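Local atomic coordinates of 4-dehydrase (Streptomyces venezuelae, PDB entry 2PO3), a protein that takes part in desosamine biosynthesis, probably as a pyridoxal phosphate-dependent aminotransferase that acts on a TDP-linked sugar. Residues H69-C74 / R220-H225; P260-R265 / T363-G368; T308-D313 / R387-R392. All blocks are in the same frame, centred on the assembly; numbering follows the deposited sequence.

Contact 1 (H69-C74 / R220-H225); sequences HAVATC and RIRALH
Val71 on strand 69-73 faces Arg222 on helix 215-225, with 6.2 Å between the CA of Val71 and the CA of Arg222. The two segments run nearly parallel, at 17°, and their axes come within 8.9 Å. This is helix-on-sheet packing in the alpha/beta fold of a DegT/DnrJ/EryC1 family enzyme, at one edge strand of the mixed sheet, as counted within this chain. Val71 is at the middle of the contact. Its CG1 lies over the face of the His225 ring, 4.0 Å from the centroid, a CH-pi contact. Its CG2 sits over the centre of the Arg222 guanidinium, 3.5 Å above the plane. Val71 CG2 also meets Ile221 CG2 at 3.9 Å, and Leu82 and Ala86 of helix 76-87 pack against Ile221. The Arg222 chain bends at chi3 (-65°), which turns NE toward the strand. NH2 of Arg222 then donates to Ala70 O at 2.9 Å, coming from above the carbonyl, 50° out of its plane. NH1 makes a salt bridge with Glu58 OE2, which also accepts from Ala72 N. An alanine in place of Arg222 would probably leave Glu58 without this charge partner, Ala70 O without this donor, and Val71 CG2 without the guanidinium face it lies over. His225 is tied back to its own helix: ND1 donates to Arg222 O at 2.8 Å, on a lone pair, which helps fix the turn of the ring. At the edge of the ring, in its plane, a water lies 2.6 Å from His225 NE2 and donates to Ala72 O.

Contact 2 (P260-R265 / T363-G368); sequences PEVIDR and TGTAIG
Arg265 lays its guanidinium across the backbone of Thr365, with Thr365 CA 3.8 Å from the guanidinium plane and over its centre. The contact joins the long helix 246-276 to a type I beta turn, Gly364 to Ile367, in the loop that leads into helix 369-394. Gly368, right after the turn, is the N-cap of that helix, and its N bonds to Asp371 OD2. In Arg265, CG stands anti to the backbone N (chi1 -177°), and the chain bends next at chi2 (99°), which swings CD round. A further bend at chi3 folds NE back over Thr365. Along the way, CG passes 3.8 Å from Gly364 O, the oxygen that accepts from Ile367 N and closes the turn. The tip sits among carbonyl oxygens. NH1 of Arg265 reaches Ile367 O at 2.7 Å, but the bond is weak, with an N-H...O angle of only 120°. Thr365 O lies over one face of the guanidinium, 3.3 Å from Arg265 NH1 and 3.0 Å from Arg265 NH2. The angles there are too poor for hydrogen bonds, so the attraction is likely to be mainly electrostatic. Asn269, one turn further along the helix, uses ND2 to bond Thr363 OG1 and bonds Gly364 O and Ile367 O weakly. Elsewhere in the turn, Thr365 N donates to Asn27 OD1. The methyl of Thr365 supplies the apolar part of the contact. It lies anti to the carbonyl carbon and meets a valine side chain at about a right angle, with Val262 CG2 and Thr365 CG2 4.0 Å apart. The same Thr365 CG2 is 4.2 Å from Arg265 CB.

Contact 3 (T308-D313 / R387-R392); sequences TGIHRD and RELTAR
Thr390 meets the backbone of Gly309 and Ile310 in the turn between helices 305-308 and 312-321. This is an ST turn, in which Thr308 OG1 accepts from Ile310 N at 3.1 Å. From Thr390 CB, 3.5 Å from Gly309 O, the side chain branches. CG2 passes 4.1 Å from Gly309 O. OG1, anti to the carbonyl carbon (chi1 -66°), comes within 2.7 Å of Gly309 O. Gly386 O, one turn earlier in helix 369-394, is a second possible acceptor for the same hydroxyl proton. OG1 in turn accepts from a water that takes the N-H of His311, the N-cap residue of helix 312-321. Ile310 CB lies 3.5 Å from Thr390 OG1. Gly309 leaves the helix with positive phi, and a CB on it would clash with Arg387, whose CG is 3.7 Å from Gly309 CA. The Arg387 guanidinium turns one face to Gly309 CA, offset toward the rim, and its NH2 bonds Ala306 O in helix 305-308. The apolar side of the contact is a methyl pair, with Ile310 CD1 4.0 Å from Leu389 CD1.

In the fold
Contact 2 is about equally far from the other two, its centre about 30 Å from that of contact 1 and about 31 Å from that of contact 3. Contacts 1 and 3 are on opposite sides of the chain's centre, their own centres about 48 Å apart. Helix 369-394 ties contacts 2 and 3 together: it starts after the loop of the one and carries a segment of the other. Contact 2 is near the active site. The Val262 side chain is about 9 Å from that of Lys200, the predicted cofactor lysine. The side chains of His225 and Ile367 are each about 11 Å from a bound external aldimine. Contact 3 lies away from the annotated sites.

Contact 1 (H69-C74 / R220-H225)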
loop_
_atom_site.group_PDB
_atom_site.type_symbol
_atom_site.label_atom_id
_atom_site.label_comp_id
_atom_site.label_asym_id
_atom_site.label_seq_id
_atom_site.Cartn_x
_atom_site.Cartn_y
_atom_site.Cartn_z
ATOM N N HIS A 69 -3.421 20.247 -6.422
ATOM C CA HIS A 69 -2.848 18.934 -6.606
ATOM C C HIS A 69 -3.289 17.826 -5.664
ATOM O O HIS A 69 -3.608 18.052 -4.509
ATOM C CB HIS A 69 -1.304 19.061 -6.560
ATOM C CG HIS A 69 -0.774 20.397 -7.013
ATOM N ND1 HIS A 69 -0.259 20.589 -8.288
ATOM C CD2 HIS A 69 -0.678 21.595 -6.346
ATOM C CE1 HIS A 69 0.127 21.868 -8.370
ATOM N NE2 HIS A 69 -0.119 22.502 -7.226
ATOM N N ALA A 70 -3.241 16.599 -6.206
ATOM C CA ALA A 70 -3.553 15.351 -5.521
ATOM C C ALA A 70 -2.789 14.184 -6.100
ATOM O O ALA A 70 -2.718 14.014 -7.311
ATOM C CB ALA A 70 -5.014 14.979 -5.616
ATOM N N VAL A 71 -2.231 13.369 -5.221
ATOM C CA VAL A 71 -1.506 12.171 -5.606
ATOM C C VAL A 71 -2.305 11.027 -4.972
ATOM O O VAL A 71 -2.427 11.012 -3.750
ATOM C CB VAL A 71 -0.080 12.197 -5.044
ATOM C CG1 VAL A 71 0.678 10.932 -5.364
ATOM C CG2 VAL A 71 0.700 13.427 -5.513
ATOM N N ALA A 72 -2.866 10.113 -5.785
ATOM C CA ALA A 72 -3.655 8.958 -5.381
ATOM C C ALA A 72 -2.736 7.888 -4.761
ATOM O O ALA A 72 -1.639 7.642 -5.264
ATOM C CB ALA A 72 -4.473 8.443 -6.575
ATOM N N THR A 73 -3.146 7.261 -3.643
ATOM C CA THR A 73 -2.283 6.280 -3.001
ATOM C C THR A 73 -2.999 4.969 -2.723
ATOM O O THR A 73 -4.218 4.863 -2.847
ATOM C CB THR A 73 -1.693 6.883 -1.670
ATOM O OG1 THR A 73 -2.712 7.173 -0.736
ATOM C CG2 THR A 73 -0.834 8.146 -1.847
ATOM N N CYS A 74 -2.227 3.965 -2.296
ATOM C CA CYS A 74 -2.774 2.664 -1.972
ATOM C C CYS A 74 -3.681 2.698 -0.737
ATOM O O CYS A 74 -4.638 1.919 -0.625
ATOM C CB CYS A 74 -1.652 1.588 -1.988
ATOM S SG CYS A 74 -0.379 2.013 -0.777
ATOM N N ARG A 220 7.361 15.950 -5.123
ATOM C CA ARG A 220 8.175 15.070 -4.272
ATOM C C ARG A 220 7.399 13.827 -3.826
ATOM O O ARG A 220 7.923 12.711 -3.823
ATOM C CB ARG A 220 8.727 15.753 -3.023
ATOM C CG ARG A 220 9.723 16.848 -3.331
ATOM C CD ARG A 220 10.270 17.433 -2.049
ATOM N NE ARG A 220 11.116 16.495 -1.311
ATOM C CZ ARG A 220 12.357 16.220 -1.692
ATOM N NH1 ARG A 220 12.893 16.784 -2.795
ATOM N NH2 ARG A 220 13.068 15.362 -0.949
ATOM N N ILE A 221 6.143 14.052 -3.428
ATOM C CA ILE A 221 5.291 12.962 -2.989
ATOM C C ILE A 221 5.077 11.989 -4.136
ATOM O O ILE A 221 5.135 10.758 -4.027
ATOM C CB ILE A 221 3.976 13.520 -2.486
ATOM C CG1 ILE A 221 4.261 14.110 -1.110
ATOM C CG2 ILE A 221 2.876 12.439 -2.410
ATOM C CD1 ILE A 221 3.292 15.225 -0.774
ATOM N N ARG A 222 4.818 12.571 -5.282
ATOM C CA ARG A 222 4.598 11.723 -6.420
ATOM C C ARG A 222 5.842 10.876 -6.677
ATOM O O ARG A 222 5.819 9.651 -6.760
ATOM C CB ARG A 222 4.160 12.559 -7.610
ATOM C CG ARG A 222 3.417 11.721 -8.629
ATOM C CD ARG A 222 2.859 12.539 -9.775
ATOM N NE ARG A 222 1.828 13.515 -9.430
ATOM C CZ ARG A 222 0.552 13.255 -9.135
ATOM N NH1 ARG A 222 0.045 12.027 -9.082
ATOM N NH2 ARG A 222 -0.248 14.281 -8.885
ATOM N N ALA A 223 6.981 11.524 -6.776
ATOM C CA ALA A 223 8.177 10.756 -7.029
ATOM C C ALA A 223 8.446 9.723 -5.947
ATOM O O ALA A 223 8.758 8.580 -6.261
ATOM C CB ALA A 223 9.378 11.661 -7.300
ATOM N N LEU A 224 8.334 10.112 -4.674
ATOM C CA LEU A 224 8.597 9.161 -3.595
ATOM C C LEU A 224 7.623 7.969 -3.588
ATOM O O LEU A 224 7.942 6.878 -3.114
ATOM C CB LEU A 224 8.545 9.871 -2.221
ATOM C CG LEU A 224 9.728 10.779 -1.901
ATOM C CD1 LEU A 224 9.458 11.554 -0.614
ATOM C CD2 LEU A 224 11.030 9.986 -1.779
ATOM N N HIS A 225 6.412 8.174 -4.098
ATOM C CA HIS A 225 5.461 7.086 -4.089
ATOM C C HIS A 225 5.756 6.070 -5.156
ATOM O O HIS A 225 5.138 5.007 -5.234
ATOM C CB HIS A 225 3.998 7.544 -3.982
ATOM C CG HIS A 225 3.177 7.479 -5.238
ATOM N ND1 HIS A 225 3.665 7.893 -6.472
ATOM C CD2 HIS A 225 1.882 7.078 -5.421
ATOM C CE1 HIS A 225 2.692 7.716 -7.377
ATOM N NE2 HIS A 225 1.615 7.238 -6.771
HETATM O O HOH W 1 -0.678 6.350 -7.756
#

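Contact 2 (P260-R265 / T363-G368)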
loop_
_atom_site.group_PDB
_atom_site.type_symbol
_atom_site.label_atom_id
_atom_site.label_comp_id
_atom_site.label_asym_id
_atom_site.label_seq_id
_atom_site.Cartn_x
_atom_site.Cartn_y
_atom_site.Cartn_z
ATOM N N PRO A 260 -22.901 12.296 -4.006
ATOM C CA PRO A 260 -23.977 13.221 -3.772
ATOM C C PRO A 260 -25.204 12.604 -3.122
ATOM O O PRO A 260 -25.805 13.137 -2.202
ATOM C CB PRO A 260 -24.235 13.952 -5.097
ATOM C CG PRO A 260 -23.105 13.546 -6.038
ATOM C CD PRO A 260 -22.352 12.399 -5.380
ATOM N N GLU A 261 -25.566 11.451 -3.587
ATOM C CA GLU A 261 -26.698 10.767 -3.064
ATOM C C GLU A 261 -26.385 10.145 -1.712
ATOM O O GLU A 261 -27.269 10.024 -0.882
ATOM C CB GLU A 261 -27.179 9.785 -4.136
ATOM C CG GLU A 261 -28.172 8.720 -3.656
ATOM C CD GLU A 261 -28.132 7.481 -4.519
ATOM O OE1 GLU A 261 -27.769 7.477 -5.694
ATOM O OE2 GLU A 261 -28.518 6.405 -3.854
ATOM N N VAL A 262 -25.132 9.776 -1.475
ATOM C CA VAL A 262 -24.727 9.191 -0.200
ATOM C C VAL A 262 -24.863 10.264 0.885
ATOM O O VAL A 262 -25.413 10.085 1.981
ATOM C CB VAL A 262 -23.280 8.748 -0.337
ATOM C CG1 VAL A 262 -22.603 8.797 1.023
ATOM C CG2 VAL A 262 -23.174 7.372 -1.006
ATOM N N ILE A 263 -24.360 11.447 0.561
ATOM C CA ILE A 263 -24.457 12.529 1.526
ATOM C C ILE A 263 -25.889 12.794 1.959
ATOM O O ILE A 263 -26.195 13.014 3.129
ATOM C CB ILE A 263 -23.862 13.792 0.935
ATOM C CG1 ILE A 263 -22.382 13.589 0.733
ATOM C CG2 ILE A 263 -24.021 14.987 1.877
ATOM C CD1 ILE A 263 -21.644 14.871 1.077
ATOM N N ASP A 264 -26.771 12.786 0.968
ATOM C CA ASP A 264 -28.181 13.028 1.164
ATOM C C ASP A 264 -28.734 12.007 2.089
ATOM O O ASP A 264 -29.437 12.378 3.023
ATOM C CB ASP A 264 -28.986 12.945 -0.138
ATOM C CG ASP A 264 -28.836 14.199 -0.940
ATOM O OD1 ASP A 264 -28.501 15.263 -0.441
ATOM O OD2 ASP A 264 -29.058 14.011 -2.220
ATOM N N ARG A 265 -28.417 10.743 1.810
ATOM C CA ARG A 265 -28.938 9.712 2.691
ATOM C C ARG A 265 -28.362 9.881 4.076
ATOM O O ARG A 265 -29.073 9.722 5.056
ATOM C CB ARG A 265 -28.762 8.264 2.218
ATOM C CG ARG A 265 -29.429 7.308 3.213
ATOM C CD ARG A 265 -30.823 6.852 2.781
ATOM N NE ARG A 265 -30.679 6.013 1.595
ATOM C CZ ARG A 265 -30.924 4.714 1.583
ATOM N NH1 ARG A 265 -31.346 4.089 2.683
ATOM N NH2 ARG A 265 -30.738 4.035 0.447
ATOM N N THR A 363 -24.933 3.621 9.365
ATOM C CA THR A 363 -25.440 4.624 8.423
ATOM C C THR A 363 -25.138 4.267 6.960
ATOM O O THR A 363 -24.856 3.104 6.640
ATOM C CB THR A 363 -25.254 6.130 8.811
ATOM O OG1 THR A 363 -26.097 7.018 8.073
ATOM C CG2 THR A 363 -23.790 6.598 8.810
ATOM N N GLY A 364 -25.219 5.262 6.083
ATOM C CA GLY A 364 -24.979 5.068 4.665
ATOM C C GLY A 364 -26.247 4.573 3.970
ATOM O O GLY A 364 -27.309 4.438 4.575
ATOM N N THR A 365 -26.102 4.281 2.668
ATOM C CA THR A 365 -27.182 3.808 1.833
ATOM C C THR A 365 -27.742 2.475 2.225
ATOM O O THR A 365 -28.824 2.092 1.781
ATOM C CB THR A 365 -26.868 3.948 0.355
ATOM O OG1 THR A 365 -25.806 3.059 0.008
ATOM C CG2 THR A 365 -26.509 5.425 0.165
ATOM N N ALA A 366 -27.028 1.772 3.085
ATOM C CA ALA A 366 -27.539 0.493 3.531
ATOM C C ALA A 366 -28.610 0.671 4.626
ATOM O O ALA A 366 -29.410 -0.215 4.901
ATOM C CB ALA A 366 -26.397 -0.391 4.028
ATOM N N ILE A 367 -28.646 1.827 5.285
ATOM C CA ILE A 367 -29.607 2.028 6.355
ATOM C C ILE A 367 -30.783 2.924 5.975
ATOM O O ILE A 367 -30.599 3.942 5.313
ATOM C CB ILE A 367 -28.773 2.583 7.511
ATOM C CG1 ILE A 367 -27.884 1.484 8.089
ATOM C CG2 ILE A 367 -29.566 3.292 8.588
ATOM C CD1 ILE A 367 -28.671 0.352 8.743
ATOM N N GLY A 368 -31.989 2.528 6.410
ATOM C CA GLY A 368 -33.248 3.222 6.194
ATOM C C GLY A 368 -33.964 3.460 7.529
ATOM O O GLY A 368 -33.527 2.985 8.583
#

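Contact 3 (T308-D313 / R387-R392)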
loop_
_atom_site.group_PDB
_atom_site.type_symbol
_atom_site.label_atom_id
_atom_site.label_comp_id
_atom_site.label_asym_id
_atom_site.label_seq_id
_atom_site.Cartn_x
_atom_site.Cartn_y
_atom_site.Cartn_z
ATOM N N THR A 308 -27.465 7.808 32.589
ATOM C CA THR A 308 -28.074 6.550 32.201
ATOM C C THR A 308 -27.863 5.374 33.143
ATOM O O THR A 308 -28.679 4.470 33.164
ATOM C CB THR A 308 -27.527 6.117 30.831
ATOM O OG1 THR A 308 -26.175 5.725 30.966
ATOM C CG2 THR A 308 -27.597 7.255 29.829
ATOM N N GLY A 309 -26.756 5.342 33.884
ATOM C CA GLY A 309 -26.544 4.203 34.747
ATOM C C GLY A 309 -26.014 3.007 33.969
ATOM O O GLY A 309 -25.970 1.892 34.456
ATOM N N ILE A 310 -25.602 3.239 32.727
ATOM C CA ILE A 310 -25.050 2.187 31.871
ATOM C C ILE A 310 -23.906 2.755 31.037
ATOM O O ILE A 310 -24.071 3.786 30.385
ATOM C CB ILE A 310 -26.053 1.446 30.981
ATOM C CG1 ILE A 310 -25.350 0.393 30.148
ATOM C CG2 ILE A 310 -26.794 2.354 30.006
ATOM C CD1 ILE A 310 -26.318 -0.606 29.514
ATOM N N HIS A 311 -22.749 2.095 31.075
ATOM C CA HIS A 311 -21.559 2.500 30.326
ATOM C C HIS A 311 -21.713 2.202 28.840
ATOM O O HIS A 311 -22.323 1.189 28.502
ATOM C CB HIS A 311 -20.309 1.683 30.755
ATOM C CG HIS A 311 -18.989 2.281 30.297
ATOM N ND1 HIS A 311 -18.491 2.126 28.986
ATOM C CD2 HIS A 311 -18.074 3.044 30.984
ATOM C CE1 HIS A 311 -17.326 2.780 28.909
ATOM N NE2 HIS A 311 -17.050 3.341 30.092
ATOM N N ARG A 312 -21.123 3.076 27.985
ATOM C CA ARG A 312 -21.097 2.957 26.514
ATOM C C ARG A 312 -20.736 1.533 26.042
ATOM O O ARG A 312 -21.318 0.941 25.125
ATOM C CB ARG A 312 -20.034 3.937 26.010
ATOM C CG ARG A 312 -19.946 4.097 24.489
ATOM C CD ARG A 312 -19.034 3.047 23.854
ATOM N NE ARG A 312 -17.742 2.835 24.535
ATOM C CZ ARG A 312 -16.708 3.684 24.512
ATOM N NH1 ARG A 312 -16.772 4.838 23.860
ATOM N NH2 ARG A 312 -15.574 3.376 25.159
ATOM N N ASP A 313 -19.744 0.955 26.707
ATOM C CA ASP A 313 -19.282 -0.372 26.358
ATOM C C ASP A 313 -20.352 -1.431 26.422
ATOM O O ASP A 313 -20.450 -2.302 25.552
ATOM C CB ASP A 313 -18.094 -0.797 27.230
ATOM C CG ASP A 313 -16.838 -0.020 26.956
ATOM O OD1 ASP A 313 -16.730 0.750 26.016
ATOM O OD2 ASP A 313 -15.885 -0.284 27.826
ATOM N N ARG A 387 -29.500 1.230 34.542
ATOM C CA ARG A 387 -29.297 0.863 35.937
ATOM C C ARG A 387 -29.694 -0.596 36.194
ATOM O O ARG A 387 -28.940 -1.392 36.777
ATOM C CB ARG A 387 -30.057 1.839 36.854
ATOM C CG ARG A 387 -29.357 3.190 36.985
ATOM C CD ARG A 387 -30.137 4.307 37.697
ATOM N NE ARG A 387 -29.897 5.635 37.104
ATOM C CZ ARG A 387 -28.761 6.343 37.256
ATOM N NH1 ARG A 387 -27.735 5.913 37.991
ATOM N NH2 ARG A 387 -28.653 7.539 36.668
ATOM N N GLU A 388 -30.889 -0.965 35.744
ATOM C CA GLU A 388 -31.330 -2.332 35.933
ATOM C C GLU A 388 -30.569 -3.288 35.010
ATOM O O GLU A 388 -30.223 -4.411 35.374
ATOM C CB GLU A 388 -32.863 -2.403 35.822
ATOM C CG GLU A 388 -33.462 -3.825 35.758
ATOM C CD GLU A 388 -34.896 -3.826 35.296
ATOM O OE1 GLU A 388 -35.645 -2.884 35.458
ATOM O OE2 GLU A 388 -35.266 -4.949 34.739
ATOM N N LEU A 389 -30.298 -2.809 33.798
ATOM C CA LEU A 389 -29.579 -3.586 32.808
ATOM C C LEU A 389 -28.166 -3.864 33.276
ATOM O O LEU A 389 -27.631 -4.967 33.171
ATOM C CB LEU A 389 -29.572 -2.808 31.492
ATOM C CG LEU A 389 -29.589 -3.700 30.265
ATOM C CD1 LEU A 389 -29.594 -2.831 29.005
ATOM C CD2 LEU A 389 -28.375 -4.613 30.313
ATOM N N THR A 390 -27.543 -2.823 33.803
ATOM C CA THR A 390 -26.206 -2.988 34.323
ATOM C C THR A 390 -26.280 -3.989 35.511
ATOM O O THR A 390 -25.544 -4.964 35.622
ATOM C CB THR A 390 -25.658 -1.613 34.777
ATOM O OG1 THR A 390 -25.464 -0.697 33.713
ATOM C CG2 THR A 390 -24.413 -1.708 35.652
ATOM N N ALA A 391 -27.221 -3.758 36.413
ATOM C CA ALA A 391 -27.419 -4.588 37.596
ATOM C C ALA A 391 -27.552 -6.039 37.257
ATOM O O ALA A 391 -26.841 -6.877 37.783
ATOM C CB ALA A 391 -28.584 -4.081 38.446
ATOM N N ARG A 392 -28.473 -6.310 36.366
ATOM C CA ARG A 392 -28.725 -7.665 35.906
ATOM C C ARG A 392 -27.482 -8.249 35.231
ATOM O O ARG A 392 -27.169 -9.439 35.283
ATOM C CB ARG A 392 -29.921 -7.648 34.955
ATOM C CG ARG A 392 -30.037 -8.905 34.116
ATOM C CD ARG A 392 -31.487 -9.239 33.814
ATOM N NE ARG A 392 -31.721 -10.489 33.085
ATOM C CZ ARG A 392 -32.856 -10.718 32.418
ATOM N NH1 ARG A 392 -33.846 -9.816 32.382
ATOM N NH2 ARG A 392 -33.008 -11.866 31.763
HETATM O O HOH W 2 -23.173 0.040 32.823
#